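Local coordinates for protein ENT (Trypanosoma brucei brucei, PDB 5ZX1) that is of unknown detailed function but carries an ENT domain, an all-helical module that suggests a role in transcription or chromatin regulation, at residues 48-53 with 87-92. Numbering follows the deposited sequence.
Sequences LCRVLC and AAARED
A single salt bridge, from Arg-50 to Asp-92, joins the two segments at the residue that caps helix 93-101. Arg-50 NH1 reaches Asp-92 OD2 over 3.2 Å, a weak hydrogen bond with an N-H...O angle of 153°. Of the two carboxylate oxygens, OD2 alone bonds to the guanidinium; it lies at the edge of that group, in its plane, and the carboxylate plane is turned 85° to it. The other oxygen, OD1, caps the backbone N of Val-95, making Asp-92 the N-cap of helix 93-101; this firmer bond probably fixes the carboxylate for the arginine. A bend at chi3 carries the Arg-50 guanidinium across to it.

Inward of the salt bridge, Ala-89 directs its methyl toward helix 30-56. Its CB lies 3.6 Å from Arg-50 CA and also meets Cys-49 CB, at 3.7 Å. The small side chain is consistent with the 4.7 Å between the Arg-50 and Ala-89 CA atoms. Cys-53 SG flanks the methyl one turn on and touches Arg-90 CG at 4.0 Å, while Arg-90 NE donates a hydrogen bond to Gly-58 O. Leu-86 touches Cys-49 and Cys-53, and Val-95 touches Cys-53 and Arg-50. With axes 8.3 Å apart crossing at -41°, helices 30-56 and 79-91 pack through a small alanine contact within the helical ENT domain, bordered by the cap that starts the next helix.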
loop_
_atom_site.group_PDB
_atom_site.type_symbol
_atom_site.label_atom_id
_atom_site.label_comp_id
_atom_site.label_asym_id
_atom_site.label_seq_id
_atom_site.Cartn_x
_atom_site.Cartn_y
_atom_site.Cartn_z
ATOM N N LEU A 48 -1.032 0.033 1.996
ATOM C CA LEU A 48 -1.521 -0.987 1.075
ATOM C C LEU A 48 -0.492 -1.320 0.006
ATOM O O LEU A 48 -0.275 -2.484 -0.318
ATOM C CB LEU A 48 -2.811 -0.524 0.405
ATOM C CG LEU A 48 -4.100 -1.289 0.680
ATOM C CD1 LEU A 48 -5.094 -0.914 -0.395
ATOM C CD2 LEU A 48 -3.852 -2.779 0.682
ATOM N N CYS A 49 0.119 -0.293 -0.571
ATOM C CA CYS A 49 1.179 -0.522 -1.548
ATOM C C CYS A 49 2.371 -1.289 -0.954
ATOM O O CYS A 49 2.867 -2.239 -1.549
ATOM C CB CYS A 49 1.652 0.813 -2.115
ATOM S SG CYS A 49 0.463 1.556 -3.242
ATOM N N ARG A 50 2.826 -0.875 0.223
ATOM C CA ARG A 50 4.052 -1.428 0.801
ATOM C C ARG A 50 3.882 -2.912 1.047
ATOM O O ARG A 50 4.664 -3.754 0.579
ATOM C CB ARG A 50 4.411 -0.709 2.105
ATOM C CG ARG A 50 4.551 0.788 1.941
ATOM C CD ARG A 50 4.318 1.518 3.251
ATOM N NE ARG A 50 5.113 0.929 4.315
ATOM C CZ ARG A 50 6.424 1.090 4.458
ATOM N NH1 ARG A 50 7.123 1.819 3.596
ATOM N NH2 ARG A 50 7.037 0.491 5.465
ATOM N N VAL A 51 2.822 -3.211 1.774
ATOM C CA VAL A 51 2.476 -4.555 2.147
ATOM C C VAL A 51 2.213 -5.477 0.938
ATOM O O VAL A 51 2.662 -6.621 0.915
ATOM C CB VAL A 51 1.269 -4.474 3.096
ATOM C CG1 VAL A 51 0.442 -5.689 3.014
ATOM C CG2 VAL A 51 1.744 -4.247 4.505
ATOM N N LEU A 52 1.507 -5.002 -0.078
ATOM C CA LEU A 52 1.301 -5.859 -1.242
ATOM C C LEU A 52 2.627 -6.093 -1.975
ATOM O O LEU A 52 2.823 -7.133 -2.619
ATOM C CB LEU A 52 0.258 -5.260 -2.189
ATOM C CG LEU A 52 -1.164 -5.329 -1.636
ATOM C CD1 LEU A 52 -2.222 -5.051 -2.706
ATOM C CD2 LEU A 52 -1.407 -6.667 -0.949
ATOM N N CYS A 53 3.549 -5.141 -1.856
ATOM C CA CYS A 53 4.873 -5.315 -2.439
ATOM C C CYS A 53 5.764 -6.226 -1.584
ATOM O O CYS A 53 6.665 -6.882 -2.100
ATOM C CB CYS A 53 5.546 -3.963 -2.631
ATOM S SG CYS A 53 4.765 -2.969 -3.871
ATOM N N ALA A 87 5.131 3.459 -6.531
ATOM C CA ALA A 87 6.527 3.598 -6.913
ATOM C C ALA A 87 7.408 3.668 -5.657
ATOM O O ALA A 87 8.432 2.992 -5.564
ATOM C CB ALA A 87 6.718 4.830 -7.787
ATOM N N ALA A 88 6.978 4.463 -4.681
ATOM C CA ALA A 88 7.713 4.639 -3.430
ATOM C C ALA A 88 7.837 3.333 -2.654
ATOM O O ALA A 88 8.892 3.032 -2.087
ATOM C CB ALA A 88 7.036 5.692 -2.566
ATOM N N ALA A 89 6.764 2.554 -2.622
ATOM C CA ALA A 89 6.775 1.331 -1.836
ATOM C C ALA A 89 7.687 0.290 -2.475
ATOM O O ALA A 89 8.364 -0.468 -1.781
ATOM C CB ALA A 89 5.370 0.791 -1.683
ATOM N N ARG A 90 7.711 0.266 -3.801
ATOM C CA ARG A 90 8.526 -0.697 -4.539
ATOM C C ARG A 90 10.007 -0.555 -4.206
ATOM O O ARG A 90 10.753 -1.536 -4.190
ATOM C CB ARG A 90 8.313 -0.523 -6.043
ATOM C CG ARG A 90 7.150 -1.331 -6.607
ATOM C CD ARG A 90 7.262 -1.439 -8.130
ATOM N NE ARG A 90 6.124 -2.129 -8.741
ATOM C CZ ARG A 90 5.107 -1.515 -9.339
ATOM N NH1 ARG A 90 4.127 -2.235 -9.867
ATOM N NH2 ARG A 90 5.072 -0.186 -9.408
ATOM N N GLU A 91 10.423 0.670 -3.921
ATOM C CA GLU A 91 11.829 0.961 -3.720
ATOM C C GLU A 91 12.173 1.212 -2.246
ATOM O O GLU A 91 13.331 1.404 -1.899
ATOM C CB GLU A 91 12.219 2.167 -4.561
ATOM C CG GLU A 91 11.857 3.478 -3.901
ATOM C CD GLU A 91 12.327 4.671 -4.705
ATOM O OE1 GLU A 91 12.367 5.798 -4.149
ATOM O OE2 GLU A 91 12.658 4.466 -5.896
ATOM N N ASP A 92 11.170 1.224 -1.380
ATOM C CA ASP A 92 11.427 1.344 0.047
ATOM C C ASP A 92 12.296 0.169 0.498
ATOM O O ASP A 92 12.126 -0.960 0.008
ATOM C CB ASP A 92 10.115 1.384 0.824
ATOM C CG ASP A 92 10.321 1.317 2.313
ATOM O OD1 ASP A 92 10.582 0.203 2.818
ATOM O OD2 ASP A 92 10.214 2.374 2.974
#